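Pectinesterase (Aspergillus niger, PDB 5C1E) hydrolyses the methyl esters of pectin's galacturonosyl chain, releasing methanol and leaving galacturonate units in the chain, and is probably involved in macerating and soft-rotting plant tissue. Local coordinates at residues D24-L29 / L49-A54; A36-A41 / G55-Y60; N95-G100 / V122-Q127; F101-I106 / L128-C133. One frame throughout, in Å; residues are numbered along the deposited sequence.

Interaction 1. Residues D24-L29 / L49-A54; sequences DALDAL and LTIDYA
One face of the Y53 ring is met by L29: the methyl CD1 of L29 sits 4.1 Å from the centroid of the Y53 ring, 19° off the ring normal, a CH-pi contact displaced toward the rim on the CD1 side. Further up the same leucine, CB of L29 comes within 3.6 Å of CE1 of Y53 and as near to CD1, so the leucine leans on this one flank of the ring from its root to a terminal methyl. The two side chains cross at about a right angle. CG of Y53 stands anti to its backbone N (chi1 -177°), which carries it toward L29. The hydroxyl of Y53, at the far end of the ring, is hydrogen-bonded to the carbonyl O of S34; the backbone O of Y53 takes a bond from OG of S98.

This is the N-terminal end of a right-handed parallel beta-helix, where the short helix 22-29 lies against the first coil. The helix and strand 49-51 have axes 9.9 Å apart, and contact between them is made mainly by side chains. L26, one turn before L29, reaches down to the strand. Its CD1 presses on CD1 of I51 at 3.4 Å, tighter than a normal methyl contact, and touches CD2 of L49 more loosely at 4.1 Å, while CD2 of L26 lies 3.9 Å from CD1 of I51. Both aliphatic partners cross L26 at about a right angle. L26 and L29 also rest on L57, and on strand 36-40 L26 packs against I38 and L29 against A36.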
loop_
_atom_site.group_PDB
_atom_site.type_symbol
_atom_site.label_atom_id
_atom_site.label_comp_id
_atom_site.label_asym_id
_atom_site.label_seq_id
_atom_site.Cartn_x
_atom_site.Cartn_y
_atom_site.Cartn_z
ATOM N N ASP A 24 5.867 -18.352 13.282
ATOM C CA ASP A 24 6.318 -18.828 14.588
ATOM C C ASP A 24 6.708 -17.664 15.486
ATOM O O ASP A 24 6.423 -17.697 16.679
ATOM C CB ASP A 24 7.481 -19.805 14.446
ATOM C CG ASP A 24 7.056 -21.140 13.871
ATOM O OD1 ASP A 24 5.857 -21.424 13.795
ATOM O OD2 ASP A 24 7.947 -21.906 13.494
ATOM N N ALA A 25 7.354 -16.628 14.929
ATOM C CA ALA A 25 7.729 -15.451 15.736
ATOM C C ALA A 25 6.501 -14.647 16.188
ATOM O O ALA A 25 6.425 -14.208 17.339
ATOM C CB ALA A 25 8.692 -14.544 14.987
ATOM N N LEU A 26 5.557 -14.443 15.272
ATOM C CA LEU A 26 4.279 -13.809 15.608
ATOM C C LEU A 26 3.569 -14.577 16.742
ATOM O O LEU A 26 3.101 -13.968 17.702
ATOM C CB LEU A 26 3.368 -13.731 14.373
ATOM C CG LEU A 26 3.819 -12.785 13.254
ATOM C CD1 LEU A 26 2.940 -12.948 12.020
ATOM C CD2 LEU A 26 3.803 -11.343 13.738
ATOM N N ASP A 27 3.504 -15.906 16.619
ATOM C CA ASP A 27 2.940 -16.767 17.682
ATOM C C ASP A 27 3.669 -16.557 19.005
ATOM O O ASP A 27 3.037 -16.490 20.067
ATOM C CB ASP A 27 2.997 -18.266 17.302
ATOM C CG ASP A 27 2.021 -18.649 16.173
ATOM O OD1 ASP A 27 1.124 -17.865 15.836
ATOM O OD2 ASP A 27 2.158 -19.755 15.617
ATOM N N ALA A 28 4.992 -16.465 18.949
ATOM C CA ALA A 28 5.803 -16.264 20.146
ATOM C C ALA A 28 5.508 -14.963 20.899
ATOM O O ALA A 28 5.833 -14.856 22.068
ATOM C CB ALA A 28 7.284 -16.336 19.811
ATOM N N LEU A 29 4.917 -13.975 20.241
ATOM C CA LEU A 29 4.517 -12.744 20.936
ATOM C C LEU A 29 3.385 -12.983 21.925
ATOM O O LEU A 29 3.301 -12.294 22.932
ATOM C CB LEU A 29 4.063 -11.675 19.937
ATOM C CG LEU A 29 5.139 -11.218 18.941
ATOM C CD1 LEU A 29 4.530 -10.218 17.977
ATOM C CD2 LEU A 29 6.352 -10.625 19.641
ATOM N N LEU A 49 -0.295 -14.754 6.634
ATOM C CA LEU A 49 -0.191 -14.242 8.001
ATOM C C LEU A 49 -1.330 -13.308 8.371
ATOM O O LEU A 49 -1.806 -12.531 7.544
ATOM C CB LEU A 49 1.126 -13.483 8.151
ATOM C CG LEU A 49 2.375 -14.284 7.811
ATOM C CD1 LEU A 49 3.587 -13.374 7.816
ATOM C CD2 LEU A 49 2.531 -15.435 8.794
ATOM N N THR A 50 -1.775 -13.391 9.620
ATOM C CA THR A 50 -2.673 -12.386 10.184
ATOM C C THR A 50 -1.931 -11.728 11.325
ATOM O O THR A 50 -1.458 -12.427 12.235
ATOM C CB THR A 50 -3.999 -12.998 10.669
ATOM O OG1 THR A 50 -4.677 -13.567 9.542
ATOM C CG2 THR A 50 -4.889 -11.931 11.312
ATOM N N ILE A 51 -1.801 -10.409 11.266
ATOM C CA ILE A 51 -1.095 -9.643 12.302
ATOM C C ILE A 51 -2.137 -9.019 13.234
ATOM O O ILE A 51 -2.766 -8.007 12.888
ATOM C CB ILE A 51 -0.240 -8.499 11.735
ATOM C CG1 ILE A 51 0.627 -8.939 10.546
ATOM C CG2 ILE A 51 0.641 -7.887 12.825
ATOM C CD1 ILE A 51 1.624 -10.024 10.813
ATOM N N ASP A 52 -2.335 -9.625 14.406
ATOM C CA ASP A 52 -3.359 -9.152 15.343
ATOM C C ASP A 52 -2.823 -8.909 16.749
ATOM O O ASP A 52 -3.587 -8.866 17.694
ATOM C CB ASP A 52 -4.540 -10.134 15.383
ATOM C CG ASP A 52 -4.120 -11.530 15.813
ATOM O OD1 ASP A 52 -2.963 -11.692 16.273
ATOM O OD2 ASP A 52 -4.944 -12.457 15.680
ATOM N N TYR A 53 -1.517 -8.724 16.878
ATOM C CA TYR A 53 -0.889 -8.488 18.171
ATOM C C TYR A 53 -1.533 -7.280 18.871
ATOM O O TYR A 53 -1.827 -6.252 18.230
ATOM C CB TYR A 53 0.609 -8.264 17.944
ATOM C CG TYR A 53 1.421 -8.078 19.199
ATOM C CD1 TYR A 53 1.504 -9.097 20.152
ATOM C CD2 TYR A 53 2.108 -6.897 19.430
ATOM C CE1 TYR A 53 2.252 -8.923 21.307
ATOM C CE2 TYR A 53 2.855 -6.713 20.585
ATOM C CZ TYR A 53 2.918 -7.736 21.522
ATOM O OH TYR A 53 3.660 -7.587 22.683
ATOM N N ALA A 54 -1.753 -7.409 20.184
ATOM C CA ALA A 54 -2.423 -6.373 20.970
ATOM C C ALA A 54 -1.562 -5.144 21.206
ATOM O O ALA A 54 -2.072 -4.051 21.347
ATOM C CB ALA A 54 -2.906 -6.945 22.301
#

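Interaction 2. Residues A36-A41 / G55-Y60; sequences ACIYVA and GNLTLY. With NAG (2-acetamido-2-deoxy-beta-D-glucopyranose), chain B.
Two adjacent parallel strands of the longest sheet meet here, with A36, C37, I38 and Y39 level with L57, T58, L59 and Y60. Five backbone bonds join them, the donor changing strand each time. The first runs from N of A36 to O of N56 (3.0 Å), the last from N of V40 to O of Y60 (2.8 Å).

A36, I38, L57 and L59 turn to the interior of the beta-helix, where helix 22-29 closes over A36, I38 and L57. CG of L59 stands anti to its backbone N (chi1 -171°), and chi2 of 58° then turns CD1 to touch both CB of I38 (3.7 Å) and CG2 of V40 (3.6 Å), the leucine crossing both side chains at a slant. C37, T58, Y39 and Y60 point to the other face. There CB of C37 lies 3.9 Å from CE2 of the Y60 ring, and CG2 of T58 stands 3.4 Å above the plane of that ring, near its rim. SG of C37 is in disulfide with C10, tying the strand to the N-terminal segment. Just before strand 57-61, N56 carries the N-acetylglucosamine stub, though the modelled geometry of that link is doubtful.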
loop_
_atom_site.group_PDB
_atom_site.type_symbol
_atom_site.label_atom_id
_atom_site.label_comp_id
_atom_site.label_asym_id
_atom_site.label_seq_id
_atom_site.Cartn_x
_atom_site.Cartn_y
_atom_site.Cartn_z
ATOM N N ALA A 36 6.723 -4.641 20.796
ATOM C CA ALA A 36 7.531 -5.770 20.379
ATOM C C ALA A 36 8.029 -5.542 18.966
ATOM O O ALA A 36 7.489 -4.729 18.225
ATOM C CB ALA A 36 6.707 -7.042 20.441
ATOM N N CYS A 37 9.071 -6.272 18.606
ATOM C CA CYS A 37 9.571 -6.228 17.254
ATOM C C CYS A 37 10.170 -7.552 16.843
ATOM O O CYS A 37 10.595 -8.367 17.675
ATOM C CB CYS A 37 10.559 -5.077 17.057
ATOM S SG CYS A 37 11.996 -5.093 18.129
ATOM N N ILE A 38 10.142 -7.760 15.533
ATOM C CA ILE A 38 10.624 -8.972 14.909
ATOM C C ILE A 38 11.532 -8.529 13.756
ATOM O O ILE A 38 11.177 -7.618 12.980
ATOM C CB ILE A 38 9.469 -9.854 14.373
ATOM C CG1 ILE A 38 8.565 -10.322 15.517
ATOM C CG2 ILE A 38 10.016 -11.071 13.636
ATOM C CD1 ILE A 38 7.281 -11.013 15.079
ATOM N N TYR A 39 12.706 -9.151 13.695
ATOM C CA TYR A 39 13.648 -8.995 12.593
ATOM C C TYR A 39 13.623 -10.253 11.749
ATOM O O TYR A 39 13.824 -11.359 12.268
ATOM C CB TYR A 39 15.062 -8.759 13.123
ATOM C CG TYR A 39 16.171 -8.874 12.085
ATOM C CD1 TYR A 39 16.421 -7.851 11.169
ATOM C CD2 TYR A 39 17.003 -9.987 12.047
ATOM C CE1 TYR A 39 17.439 -7.961 10.221
ATOM C CE2 TYR A 39 18.030 -10.091 11.109
ATOM C CZ TYR A 39 18.249 -9.072 10.206
ATOM O OH TYR A 39 19.271 -9.186 9.259
ATOM N N VAL A 40 13.401 -10.074 10.449
ATOM C CA VAL A 40 13.362 -11.179 9.504
ATOM C C VAL A 40 14.588 -11.120 8.608
ATOM O O VAL A 40 14.839 -10.108 7.925
ATOM C CB VAL A 40 12.075 -11.162 8.656
ATOM C CG1 VAL A 40 11.929 -12.443 7.829
ATOM C CG2 VAL A 40 10.859 -10.994 9.552
ATOM N N ALA A 41 15.370 -12.197 8.643
ATOM C CA ALA A 41 16.516 -12.326 7.788
ATOM C C ALA A 41 16.080 -12.754 6.401
ATOM O O ALA A 41 14.949 -13.202 6.174
ATOM C CB ALA A 41 17.506 -13.317 8.361
ATOM N N GLY A 55 -0.254 -5.327 21.274
ATOM C CA GLY A 55 0.654 -4.215 21.461
ATOM C C GLY A 55 1.126 -3.597 20.148
ATOM O O GLY A 55 0.639 -3.937 19.073
ATOM N N ASN A 56 2.061 -2.659 20.241
ATOM C CA ASN A 56 2.631 -2.034 19.055
ATOM C C ASN A 56 3.775 -2.882 18.517
ATOM O O ASN A 56 4.816 -3.013 19.159
ATOM C CB ASN A 56 3.118 -0.621 19.356
ATOM C CG ASN A 56 2.026 0.420 19.182
ATOM O OD1 ASN A 56 0.859 0.094 18.909
ATOM N ND2 ASN A 56 2.806 1.568 19.852
ATOM N N LEU A 57 3.552 -3.475 17.351
ATOM C CA LEU A 57 4.518 -4.382 16.715
ATOM C C LEU A 57 5.213 -3.664 15.579
ATOM O O LEU A 57 4.561 -2.936 14.807
ATOM C CB LEU A 57 3.813 -5.627 16.177
ATOM C CG LEU A 57 4.645 -6.633 15.391
ATOM C CD1 LEU A 57 5.670 -7.279 16.309
ATOM C CD2 LEU A 57 3.769 -7.700 14.772
ATOM N N THR A 58 6.530 -3.858 15.503
ATOM C CA THR A 58 7.331 -3.470 14.334
ATOM C C THR A 58 7.986 -4.700 13.717
ATOM O O THR A 58 8.627 -5.504 14.425
ATOM C CB THR A 58 8.407 -2.431 14.713
ATOM O OG1 THR A 58 7.755 -1.296 15.259
ATOM C CG2 THR A 58 9.209 -2.001 13.481
ATOM N N LEU A 59 7.810 -4.864 12.401
ATOM C CA LEU A 59 8.457 -5.930 11.655
ATOM C C LEU A 59 9.540 -5.342 10.737
ATOM O O LEU A 59 9.239 -4.481 9.906
ATOM C CB LEU A 59 7.399 -6.656 10.837
ATOM C CG LEU A 59 7.704 -7.952 10.097
ATOM C CD1 LEU A 59 8.207 -9.087 10.989
ATOM C CD2 LEU A 59 6.406 -8.369 9.421
ATOM N N TYR A 60 10.788 -5.781 10.916
ATOM C CA TYR A 60 11.919 -5.268 10.157
ATOM C C TYR A 60 12.469 -6.329 9.255
ATOM O O TYR A 60 12.727 -7.439 9.706
ATOM C CB TYR A 60 13.074 -4.918 11.080
ATOM C CG TYR A 60 12.848 -3.827 12.071
ATOM C CD1 TYR A 60 12.832 -2.501 11.675
ATOM C CD2 TYR A 60 12.716 -4.111 13.421
ATOM C CE1 TYR A 60 12.677 -1.477 12.603
ATOM C CE2 TYR A 60 12.558 -3.096 14.345
ATOM C CZ TYR A 60 12.546 -1.779 13.929
ATOM O OH TYR A 60 12.372 -0.779 14.853
HETATM C C1 NAG B . 1.371 2.810 20.784
HETATM C C2 NAG B . 2.173 3.466 21.894
HETATM C C3 NAG B . 1.673 4.905 21.976
HETATM C C4 NAG B . 1.789 5.585 20.596
HETATM C C5 NAG B . 1.297 4.701 19.433
HETATM C C6 NAG B . 1.718 5.226 18.068
HETATM C C7 NAG B . 3.084 2.016 23.688
HETATM C C8 NAG B . 2.819 1.254 24.959
HETATM N N2 NAG B . 2.066 2.690 23.130
HETATM O O3 NAG B . 2.400 5.609 22.968
HETATM O O4 NAG B . 1.069 6.810 20.583
HETATM O O5 NAG B . 1.787 3.385 19.557
HETATM O O6 NAG B . 1.117 4.438 17.057
HETATM O O7 NAG B . 4.220 1.987 23.222
#

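Interaction 3. Residues N95-G100 / V122-Q127; sequences NVVSDG and VGNADQ. With NAG (2-acetamido-2-deoxy-beta-D-glucopyranose), chain B.
V122 lies beside N95, the two side chains pointing the same way, with CG1 of V122 only 3.2 Å from OD1 of N95; that methyl, between backbone N and carbonyl carbon (chi1 47°), faces the asparagine. The carbonyl O of V122 receives N of V96 at 2.8 Å. G123 is level with V96, and N124 gives its N to O of V96 at 2.8 Å. A water joins the two amides, donating to OD1 of N95 and accepting from ND2 of N124. A125 points its CB at the bend of 97-99, 3.4 Å from OD1 of D99. D126 bonds through both its N and its O: N binds OD1 of D99 (2.9 Å), from above the carboxylate plane, and O takes N of G100 (2.8 Å). A second water donates to OD2 of both aspartates, which would offset some repulsion between the carboxylates; OD1 of D126 is held by N of T148. At Q127 the backbone O meets CA of G100 at 3.1 Å, and the residue borders the glycan stub and W294. In this parallel beta-helix, strand 94-96 is flanked by 49-51 and 121-124, and 121-124 also by 142-146.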
loop_
_atom_site.group_PDB
_atom_site.type_symbol
_atom_site.label_atom_id
_atom_site.label_comp_id
_atom_site.label_asym_id
_atom_site.label_seq_id
_atom_site.Cartn_x
_atom_site.Cartn_y
_atom_site.Cartn_z
ATOM N N ASN A 95 -2.500 -9.954 6.507
ATOM C CA ASN A 95 -3.707 -9.283 6.958
ATOM C C ASN A 95 -3.380 -8.528 8.231
ATOM O O ASN A 95 -3.176 -9.140 9.267
ATOM C CB ASN A 95 -4.828 -10.320 7.195
ATOM C CG ASN A 95 -6.133 -9.705 7.668
ATOM O OD1 ASN A 95 -6.292 -8.483 7.724
ATOM N ND2 ASN A 95 -7.101 -10.566 7.989
ATOM N N VAL A 96 -3.303 -7.204 8.153
ATOM C CA VAL A 96 -2.923 -6.402 9.315
ATOM C C VAL A 96 -4.156 -5.839 10.006
ATOM O O VAL A 96 -4.818 -4.923 9.489
ATOM C CB VAL A 96 -1.991 -5.252 8.936
ATOM C CG1 VAL A 96 -1.544 -4.508 10.180
ATOM C CG2 VAL A 96 -0.772 -5.770 8.189
ATOM N N VAL A 97 -4.448 -6.368 11.182
ATOM C CA VAL A 97 -5.552 -5.860 12.004
ATOM C C VAL A 97 -5.062 -5.342 13.365
ATOM O O VAL A 97 -5.826 -5.249 14.335
ATOM C CB VAL A 97 -6.668 -6.903 12.164
ATOM C CG1 VAL A 97 -7.285 -7.207 10.817
ATOM C CG2 VAL A 97 -6.158 -8.169 12.843
ATOM N N SER A 98 -3.800 -4.934 13.423
ATOM C CA SER A 98 -3.199 -4.502 14.678
ATOM C C SER A 98 -2.862 -3.011 14.596
ATOM O O SER A 98 -1.979 -2.600 13.817
ATOM C CB SER A 98 -1.944 -5.349 14.942
ATOM O OG SER A 98 -1.231 -4.926 16.090
ATOM N N ASP A 99 -3.535 -2.193 15.411
ATOM C CA ASP A 99 -3.208 -0.770 15.467
ATOM C C ASP A 99 -1.710 -0.524 15.693
ATOM O O ASP A 99 -1.053 -1.228 16.459
ATOM C CB ASP A 99 -3.982 -0.053 16.573
ATOM C CG ASP A 99 -5.455 0.146 16.245
ATOM O OD1 ASP A 99 -5.895 0.020 15.081
ATOM O OD2 ASP A 99 -6.185 0.463 17.198
ATOM N N GLY A 100 -1.184 0.487 15.016
ATOM C CA GLY A 100 0.176 0.955 15.267
ATOM C C GLY A 100 1.267 0.098 14.662
ATOM O O GLY A 100 2.446 0.347 14.900
ATOM N N VAL A 122 -3.586 -6.554 3.242
ATOM C CA VAL A 122 -4.708 -5.735 3.667
ATOM C C VAL A 122 -4.301 -4.991 4.932
ATOM O O VAL A 122 -3.775 -5.580 5.898
ATOM C CB VAL A 122 -6.050 -6.509 3.828
ATOM C CG1 VAL A 122 -5.890 -7.786 4.606
ATOM C CG2 VAL A 122 -7.115 -5.629 4.482
ATOM N N GLY A 123 -4.526 -3.691 4.895
ATOM C CA GLY A 123 -4.368 -2.840 6.055
ATOM C C GLY A 123 -5.720 -2.512 6.628
ATOM O O GLY A 123 -6.511 -1.823 5.991
ATOM N N ASN A 124 -6.002 -3.019 7.824
ATOM C CA ASN A 124 -7.320 -2.836 8.439
ATOM C C ASN A 124 -7.186 -2.497 9.920
ATOM O O ASN A 124 -7.636 -3.239 10.794
ATOM C CB ASN A 124 -8.172 -4.086 8.206
ATOM C CG ASN A 124 -9.598 -3.929 8.684
ATOM O OD1 ASN A 124 -10.118 -2.824 8.775
ATOM N ND2 ASN A 124 -10.232 -5.044 9.009
ATOM N N ALA A 125 -6.574 -1.349 10.166
ATOM C CA ALA A 125 -6.287 -0.835 11.506
ATOM C C ALA A 125 -5.728 0.588 11.381
ATOM O O ALA A 125 -5.440 1.072 10.283
ATOM C CB ALA A 125 -5.287 -1.729 12.218
ATOM N N ASP A 126 -5.586 1.265 12.510
ATOM C CA ASP A 126 -5.111 2.647 12.512
ATOM C C ASP A 126 -3.612 2.767 12.785
ATOM O O ASP A 126 -2.996 1.893 13.399
ATOM C CB ASP A 126 -5.839 3.461 13.588
ATOM C CG ASP A 126 -7.282 3.762 13.240
ATOM O OD1 ASP A 126 -7.578 4.157 12.088
ATOM O OD2 ASP A 126 -8.129 3.650 14.155
ATOM N N GLN A 127 -3.059 3.896 12.355
ATOM C CA GLN A 127 -1.645 4.234 12.531
ATOM C C GLN A 127 -0.719 3.152 11.985
ATOM O O GLN A 127 0.219 2.716 12.658
ATOM C CB GLN A 127 -1.363 4.555 14.007
ATOM C CG GLN A 127 -2.306 5.636 14.493
ATOM C CD GLN A 127 -1.898 6.320 15.779
ATOM O OE1 GLN A 127 -0.979 5.900 16.487
ATOM N NE2 GLN A 127 -2.601 7.403 16.091
HETATM C C1 NAG B . 1.371 2.810 20.784
HETATM C C2 NAG B . 2.173 3.466 21.894
HETATM C C3 NAG B . 1.673 4.905 21.976
HETATM C C4 NAG B . 1.789 5.585 20.596
HETATM C C5 NAG B . 1.297 4.701 19.433
HETATM C C6 NAG B . 1.718 5.226 18.068
HETATM C C7 NAG B . 3.084 2.016 23.688
HETATM C C8 NAG B . 2.819 1.254 24.959
HETATM N N2 NAG B . 2.066 2.690 23.130
HETATM O O3 NAG B . 2.400 5.609 22.968
HETATM O O4 NAG B . 1.069 6.810 20.583
HETATM O O5 NAG B . 1.787 3.385 19.557
HETATM O O6 NAG B . 1.117 4.438 17.057
HETATM O O7 NAG B . 4.220 1.987 23.222
HETATM O O HOH W 1 -8.812 -7.351 7.686
HETATM O O HOH W 2 -8.205 2.267 16.621
#

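Interaction 4. Residues F101-I106 / L128-C133; sequences FSMYNI and LGFYGC
Y104 and Y131 form an offset stack, their side chains lying side by side and pointing the same way. The ring centroids are 4.7 Å apart and the planes 15° from parallel; CD2 of Y131 stands over one face of Y104, nearest its CE2 at 3.5 Å. Each hydroxyl is held by D296, that of Y104 by the OD2 atom and that of Y131 by the backbone N, so the C-terminal segment fixes both ring tips.

Apolar contacts fill the opposite side of the sheet. CB of M103 touches CD2 of F130 at 3.9 Å, and the chi3 bend of the methionine (79°) places its CE against SG of C133 (3.7 Å) and beside the F130 ring. F101 and F130 cross at about a right angle, CE2 to CE2 at 4.0 Å, with F130 CE2 at the edge of the F101 ring. CD2 of L128 packs on CB of F101.

The hydrogen bonds between the two segments are all backbone to backbone: N of G129 to O of F101, N of M103 to O of G129, N of Y131 to O of M103 (2.9 Å), and N of N105 to O of Y131.

Level pairs thus pack coil on coil: Y104 and Y131 on the outer face of the sheet, beneath the C-terminal segment and with Y60 next to Y104, M103 and F130 inside. Such stacking of like side chains in successive coils is typical of the parallel beta-helix.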
loop_
_atom_site.group_PDB
_atom_site.type_symbol
_atom_site.label_atom_id
_atom_site.label_comp_id
_atom_site.label_asym_id
_atom_site.label_seq_id
_atom_site.Cartn_x
_atom_site.Cartn_y
_atom_site.Cartn_z
ATOM N N PHE A 101 0.887 -0.921 13.891
ATOM C CA PHE A 101 1.861 -1.791 13.236
ATOM C C PHE A 101 2.758 -0.973 12.287
ATOM O O PHE A 101 2.283 -0.062 11.586
ATOM C CB PHE A 101 1.121 -2.885 12.454
ATOM C CG PHE A 101 2.015 -3.800 11.667
ATOM C CD1 PHE A 101 2.813 -4.742 12.308
ATOM C CD2 PHE A 101 2.027 -3.754 10.270
ATOM C CE1 PHE A 101 3.616 -5.607 11.576
ATOM C CE2 PHE A 101 2.816 -4.617 9.538
ATOM C CZ PHE A 101 3.625 -5.541 10.193
ATOM N N SER A 102 4.045 -1.305 12.278
ATOM C CA SER A 102 4.993 -0.729 11.319
ATOM C C SER A 102 5.760 -1.843 10.649
ATOM O O SER A 102 6.132 -2.820 11.308
ATOM C CB SER A 102 5.963 0.215 12.016
ATOM O OG SER A 102 5.264 1.213 12.701
ATOM N N MET A 103 6.007 -1.710 9.348
ATOM C CA MET A 103 6.784 -2.705 8.626
ATOM C C MET A 103 7.847 -1.987 7.790
ATOM O O MET A 103 7.560 -0.964 7.157
ATOM C CB MET A 103 5.875 -3.587 7.768
ATOM C CG MET A 103 6.599 -4.760 7.122
ATOM S SD MET A 103 5.459 -5.973 6.436
ATOM C CE MET A 103 4.969 -5.208 4.905
ATOM N N TYR A 104 9.072 -2.500 7.845
ATOM C CA TYR A 104 10.222 -1.904 7.174
ATOM C C TYR A 104 10.897 -2.915 6.289
ATOM O O TYR A 104 11.307 -3.987 6.757
ATOM C CB TYR A 104 11.281 -1.416 8.182
ATOM C CG TYR A 104 10.879 -0.259 9.049
ATOM C CD1 TYR A 104 10.107 -0.466 10.187
ATOM C CD2 TYR A 104 11.266 1.059 8.743
ATOM C CE1 TYR A 104 9.729 0.583 10.982
ATOM C CE2 TYR A 104 10.911 2.115 9.570
ATOM C CZ TYR A 104 10.146 1.855 10.688
ATOM O OH TYR A 104 9.735 2.846 11.521
ATOM N N ASN A 105 11.051 -2.556 5.020
ATOM C CA ASN A 105 11.901 -3.317 4.089
ATOM C C ASN A 105 11.529 -4.792 3.921
ATOM O O ASN A 105 12.387 -5.680 4.000
ATOM C CB ASN A 105 13.363 -3.163 4.512
ATOM C CG ASN A 105 13.747 -1.724 4.700
ATOM O OD1 ASN A 105 14.044 -1.278 5.812
ATOM N ND2 ASN A 105 13.726 -0.971 3.613
ATOM N N ILE A 106 10.236 -5.025 3.688
ATOM C CA ILE A 106 9.700 -6.366 3.432
ATOM C C ILE A 106 8.903 -6.328 2.134
ATOM O O ILE A 106 8.184 -5.353 1.876
ATOM C CB ILE A 106 8.860 -6.848 4.628
ATOM C CG1 ILE A 106 9.820 -7.106 5.805
ATOM C CG2 ILE A 106 8.036 -8.074 4.246
ATOM C CD1 ILE A 106 9.356 -8.006 6.882
ATOM N N LEU A 128 -1.019 2.699 10.771
ATOM C CA LEU A 128 -0.188 1.726 10.066
ATOM C C LEU A 128 0.877 2.427 9.255
ATOM O O LEU A 128 0.578 3.330 8.452
ATOM C CB LEU A 128 -1.032 0.849 9.142
ATOM C CG LEU A 128 -2.162 0.102 9.852
ATOM C CD1 LEU A 128 -2.839 -0.850 8.867
ATOM C CD2 LEU A 128 -1.665 -0.645 11.092
ATOM N N GLY A 129 2.123 2.028 9.469
ATOM C CA GLY A 129 3.267 2.644 8.774
ATOM C C GLY A 129 4.064 1.620 8.007
ATOM O O GLY A 129 4.469 0.600 8.575
ATOM N N PHE A 130 4.290 1.895 6.725
ATOM C CA PHE A 130 5.033 1.006 5.845
ATOM C C PHE A 130 6.154 1.784 5.166
ATOM O O PHE A 130 5.913 2.802 4.528
ATOM C CB PHE A 130 4.101 0.382 4.792
ATOM C CG PHE A 130 2.993 -0.430 5.381
ATOM C CD1 PHE A 130 1.786 0.156 5.719
ATOM C CD2 PHE A 130 3.158 -1.796 5.613
ATOM C CE1 PHE A 130 0.756 -0.606 6.264
ATOM C CE2 PHE A 130 2.138 -2.560 6.174
ATOM C CZ PHE A 130 0.942 -1.963 6.504
ATOM N N TYR A 131 7.376 1.284 5.305
ATOM C CA TYR A 131 8.566 2.005 4.906
ATOM C C TYR A 131 9.466 1.109 4.080
ATOM O O TYR A 131 9.937 0.088 4.554
ATOM C CB TYR A 131 9.325 2.443 6.168
ATOM C CG TYR A 131 8.480 3.252 7.128
ATOM C CD1 TYR A 131 8.375 4.623 6.992
ATOM C CD2 TYR A 131 7.771 2.642 8.147
ATOM C CE1 TYR A 131 7.597 5.370 7.867
ATOM C CE2 TYR A 131 6.986 3.376 9.017
ATOM C CZ TYR A 131 6.909 4.740 8.867
ATOM O OH TYR A 131 6.146 5.479 9.731
ATOM N N GLY A 132 9.724 1.485 2.838
ATOM C CA GLY A 132 10.627 0.707 2.013
ATOM C C GLY A 132 10.141 -0.690 1.706
ATOM O O GLY A 132 10.959 -1.587 1.493
ATOM N N CYS A 133 8.818 -0.887 1.652
ATOM C CA CYS A 133 8.242 -2.206 1.387
ATOM C C CYS A 133 7.813 -2.335 -0.080
ATOM O O CYS A 133 7.621 -1.342 -0.787
ATOM C CB CYS A 133 7.018 -2.442 2.289
ATOM S SG CYS A 133 7.399 -2.558 4.042
#

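In the fold
From the N terminus, helix 22-29 comes first, and interaction 1 closes the loop that brings 49-54 back to it. Interaction 2 opens within that loop, at 36-41, and closes beyond it at 55-60, so the two cross. The chain repeats this later: interaction 3 opens at 95-100, interaction 4 at 101-106, and they close in the same order at 122-127 and 128-133, again crossing. The pairs follow in series. Interactions 2 and 4 share the longest sheet, where L59 bonds to S102 and Y104; interactions 1 and 3 meet through strands 49-51 and 94-96. The helical end is thereby tied to successive coils, and interactions 2 and 3 both border the glycan.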